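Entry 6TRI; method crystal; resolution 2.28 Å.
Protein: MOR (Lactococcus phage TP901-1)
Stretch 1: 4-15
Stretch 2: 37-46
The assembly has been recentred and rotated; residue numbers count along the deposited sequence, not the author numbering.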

# COMPACT_ATOMS: atom_id res chain seq x y z
N SER B 4 11.89 -6.18 -0.87
CA SER B 4 11.29 -6.51 -2.16
C SER B 4 9.88 -7.08 -1.98
O SER B 4 9.49 -7.44 -0.87
CB SER B 4 12.16 -7.52 -2.91
OG SER B 4 12.19 -8.77 -2.25
N TYR B 5 9.14 -7.16 -3.08
CA TYR B 5 7.80 -7.74 -3.04
C TYR B 5 7.65 -8.88 -4.04
O TYR B 5 8.06 -8.78 -5.19
CB TYR B 5 6.74 -6.67 -3.31
CG TYR B 5 6.80 -5.49 -2.36
CD1 TYR B 5 6.23 -5.57 -1.10
CD2 TYR B 5 7.43 -4.31 -2.73
CE1 TYR B 5 6.29 -4.49 -0.22
CE2 TYR B 5 7.49 -3.23 -1.87
CZ TYR B 5 6.92 -3.33 -0.62
OH TYR B 5 6.98 -2.25 0.24
N ASP B 6 7.05 -9.97 -3.57
CA ASP B 6 6.79 -11.13 -4.41
C ASP B 6 5.45 -10.96 -5.12
O ASP B 6 4.39 -11.08 -4.51
CB ASP B 6 6.80 -12.41 -3.56
CG ASP B 6 6.94 -13.67 -4.39
OD1 ASP B 6 7.77 -14.53 -4.01
OD2 ASP B 6 6.24 -13.81 -5.41
N TYR B 7 5.50 -10.68 -6.42
CA TYR B 7 4.27 -10.43 -7.19
C TYR B 7 3.79 -11.65 -7.96
O TYR B 7 3.08 -11.50 -8.96
CB TYR B 7 4.47 -9.27 -8.17
CG TYR B 7 4.83 -7.95 -7.52
CD1 TYR B 7 3.93 -7.29 -6.71
CD2 TYR B 7 6.07 -7.37 -7.75
CE1 TYR B 7 4.25 -6.08 -6.13
CE2 TYR B 7 6.40 -6.16 -7.17
CZ TYR B 7 5.49 -5.51 -6.36
OH TYR B 7 5.82 -4.31 -5.79
N SER B 8 4.16 -12.85 -7.52
CA SER B 8 3.75 -14.07 -8.20
C SER B 8 2.24 -14.15 -8.39
O SER B 8 1.76 -14.26 -9.51
CB SER B 8 4.24 -15.31 -7.44
OG SER B 8 5.65 -15.44 -7.52
N SER B 9 1.51 -14.07 -7.28
CA SER B 9 0.05 -14.14 -7.32
C SER B 9 -0.55 -13.06 -8.21
O SER B 9 -1.48 -13.32 -8.97
CB SER B 9 -0.52 -14.02 -5.90
OG SER B 9 -0.11 -15.10 -5.09
N LEU B 10 0.00 -11.85 -8.12
CA LEU B 10 -0.48 -10.72 -8.91
C LEU B 10 -0.32 -10.98 -10.40
O LEU B 10 -1.22 -10.69 -11.19
CB LEU B 10 0.25 -9.44 -8.51
CG LEU B 10 -0.13 -8.17 -9.28
CD1 LEU B 10 -1.61 -7.89 -9.18
CD2 LEU B 10 0.68 -6.97 -8.78
N LEU B 11 0.83 -11.53 -10.78
CA LEU B 11 1.10 -11.82 -12.19
C LEU B 11 0.14 -12.88 -12.72
O LEU B 11 -0.16 -12.91 -13.91
CB LEU B 11 2.55 -12.29 -12.37
CG LEU B 11 3.62 -11.25 -12.04
CD1 LEU B 11 5.01 -11.86 -12.13
CD2 LEU B 11 3.50 -10.05 -12.96
N GLY B 12 -0.34 -13.74 -11.83
CA GLY B 12 -1.30 -14.76 -12.21
C GLY B 12 -2.62 -14.14 -12.64
O GLY B 12 -3.17 -14.49 -13.69
N LYS B 13 -3.14 -13.23 -11.82
CA LYS B 13 -4.42 -12.58 -12.10
C LYS B 13 -4.34 -11.74 -13.37
O LYS B 13 -5.31 -11.65 -14.12
CB LYS B 13 -4.85 -11.70 -10.92
CG LYS B 13 -5.11 -12.46 -9.64
CD LYS B 13 -6.35 -13.33 -9.75
CE LYS B 13 -7.59 -12.49 -10.03
NZ LYS B 13 -8.84 -13.28 -9.92
N ILE B 14 -3.19 -11.13 -13.60
CA ILE B 14 -2.99 -10.27 -14.76
C ILE B 14 -3.06 -11.08 -16.06
O ILE B 14 -3.67 -10.64 -17.04
CB ILE B 14 -1.64 -9.54 -14.68
CG1 ILE B 14 -1.70 -8.50 -13.56
CG2 ILE B 14 -1.29 -8.89 -16.01
CD1 ILE B 14 -0.39 -7.80 -13.30
N THR B 15 -2.45 -12.26 -16.05
CA THR B 15 -2.50 -13.16 -17.20
C THR B 15 -3.92 -13.67 -17.40
O THR B 15 -4.41 -13.74 -18.53
CB THR B 15 -1.55 -14.36 -17.02
OG1 THR B 15 -0.23 -13.88 -16.72
CG2 THR B 15 -1.51 -15.20 -18.29
N LEU B 37 8.33 -1.65 -14.71
CA LEU B 37 9.22 -1.25 -13.62
C LEU B 37 8.60 -1.54 -12.25
O LEU B 37 9.32 -1.74 -11.27
CB LEU B 37 9.57 0.23 -13.73
CG LEU B 37 10.42 0.68 -14.92
CD1 LEU B 37 10.53 2.19 -14.94
CD2 LEU B 37 11.80 0.04 -14.87
N LYS B 38 7.28 -1.54 -12.18
CA LYS B 38 6.60 -1.80 -10.92
C LYS B 38 6.47 -3.29 -10.64
O LYS B 38 6.66 -3.74 -9.51
CB LYS B 38 5.22 -1.13 -10.91
CG LYS B 38 5.30 0.38 -10.84
CD LYS B 38 3.96 1.04 -11.05
CE LYS B 38 4.10 2.55 -11.08
NZ LYS B 38 4.57 3.10 -9.77
N LEU B 39 6.17 -4.06 -11.68
CA LEU B 39 6.05 -5.51 -11.54
C LEU B 39 7.42 -6.14 -11.33
O LEU B 39 7.52 -7.28 -10.87
CB LEU B 39 5.38 -6.12 -12.77
CG LEU B 39 3.92 -5.73 -12.99
CD1 LEU B 39 3.37 -6.39 -14.25
CD2 LEU B 39 3.09 -6.12 -11.79
N ASN B 40 8.47 -5.40 -11.66
CA ASN B 40 9.83 -5.89 -11.48
C ASN B 40 10.51 -5.20 -10.31
O ASN B 40 11.74 -5.20 -10.19
CB ASN B 40 10.64 -5.70 -12.76
CG ASN B 40 10.16 -6.61 -13.88
OD1 ASN B 40 10.63 -7.73 -14.03
ND2 ASN B 40 9.21 -6.12 -14.68
N ASP B 41 9.69 -4.61 -9.45
CA ASP B 41 10.12 -4.06 -8.16
C ASP B 41 11.26 -3.04 -8.28
O ASP B 41 12.11 -2.95 -7.39
CB ASP B 41 10.55 -5.21 -7.23
CG ASP B 41 10.39 -4.86 -5.77
OD1 ASP B 41 9.33 -4.31 -5.40
OD2 ASP B 41 11.32 -5.13 -4.99
N LYS B 42 11.27 -2.28 -9.36
CA LYS B 42 12.22 -1.18 -9.51
C LYS B 42 11.59 0.12 -9.03
O LYS B 42 12.27 1.01 -8.53
CB LYS B 42 12.68 -1.05 -10.96
CG LYS B 42 13.56 -2.19 -11.45
CD LYS B 42 14.13 -1.87 -12.82
CE LYS B 42 15.02 -2.98 -13.33
NZ LYS B 42 15.59 -2.64 -14.67
N VAL B 43 10.27 0.23 -9.20
CA VAL B 43 9.53 1.41 -8.78
C VAL B 43 8.35 1.00 -7.91
O VAL B 43 7.58 0.11 -8.27
CB VAL B 43 9.01 2.22 -9.99
CG1 VAL B 43 8.21 3.41 -9.52
CG2 VAL B 43 10.18 2.67 -10.85
N THR B 44 8.22 1.65 -6.76
CA THR B 44 7.15 1.34 -5.82
C THR B 44 5.78 1.67 -6.40
O THR B 44 5.65 2.54 -7.27
CB THR B 44 7.35 2.10 -4.50
OG1 THR B 44 6.30 1.75 -3.58
CG2 THR B 44 7.34 3.60 -4.73
N TRP B 45 4.75 0.96 -5.94
CA TRP B 45 3.38 1.20 -6.37
C TRP B 45 2.78 2.43 -5.68
O TRP B 45 2.92 2.60 -4.47
CB TRP B 45 2.50 -0.02 -6.09
CG TRP B 45 2.73 -1.17 -7.02
CD1 TRP B 45 3.75 -2.08 -6.97
CD2 TRP B 45 1.91 -1.55 -8.13
NE1 TRP B 45 3.62 -2.99 -7.98
CE2 TRP B 45 2.49 -2.69 -8.71
CE3 TRP B 45 0.73 -1.04 -8.69
CZ2 TRP B 45 1.95 -3.33 -9.82
CZ3 TRP B 45 0.19 -1.67 -9.79
CH2 TRP B 45 0.80 -2.80 -10.35
N LYS B 46 2.10 3.27 -6.46
CA LYS B 46 1.40 4.41 -5.89
C LYS B 46 0.11 3.94 -5.22
O LYS B 46 -0.38 2.84 -5.49
CB LYS B 46 1.09 5.45 -6.97
CG LYS B 46 2.32 6.06 -7.62
CD LYS B 46 1.95 7.08 -8.68
CE LYS B 46 1.23 8.27 -8.08
NZ LYS B 46 0.89 9.28 -9.12
O HOH W 1 7.16 -2.79 -7.30

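Segments far apart in sequence are often joined by a few side chains that fill space well, with polar atoms settled by water or by their own segment. The contact in MOR between residues 4-15 and 37-46 illustrates the principle: it buries 425 Å², both sides summed, yet offers no clear direct hydrogen bond across it.

The apolar part centres on Leu-39, in the last turn of its helix. Its CA-to-CB bond points sideways, but with chi1 m and chi2 t the end of the side chain comes nearer to the first stretch and meets three residues of the helix that begins at Ser-8. Leu-39 CD2 lies 3.9 Å from Leu-10 CD2, while Leu-39 CD1 is 3.9 Å from Leu-11 CD2 and 4.1 Å from Ile-14 CD1. Leu-10, Leu-11 and Ile-14 sit at positions i, i+1 and i+4, a spacing that gathers them along one flank of a helix, and branched aliphatic chains suit a surface of this kind because they pack without leaving polar groups unpaired. Leu-10 also reaches Trp-45, its CD2 lying 4.0 Å from CZ2 of the indole, so the buried leucine bridges two partners.

The aromatic part belongs to Tyr-7, the N-cap residue of that helix. Tyr-7 is buried; its CA-to-CB bond points toward the second stretch, and its ring lies obliquely to the five-membered ring of Trp-45, with centroids 5.2 Å apart and planes at 56°. Tyr-7 CZ approaches Trp-45 CD1 to 3.9 Å, and Tyr-7 OH comes within 3.3 Å of the same Trp-45 CD1, near the plane of the indole. The ring also lies against the end of the other helix, where Tyr-7 CE2 is 3.4 Å from Lys-38 O and Tyr-7 CD2 is 3.4 Å from Leu-39 O.

Water supplies the polar link. Tyr-7 OH is hydrogen-bonded to water 1 at 2.5 Å from its O, and the O of this water lies 2.5 Å from Lys-38 O and 3.1 Å from Val-43 O, both within reach as acceptors of its protons. A tyrosine suits this place because its ring contributes apolar surface while its hydroxyl reaches a water among backbone carbonyls.

Asp-41 closes the other end, its CA-to-CB bond directed toward the first stretch. Its OD1 lies 3.3 Å from Tyr-5 CD2, at the ring edge, where aromatic hydrogens carry slight positive charge, and its OD2 is 3.1 Å from Ser-4 CA.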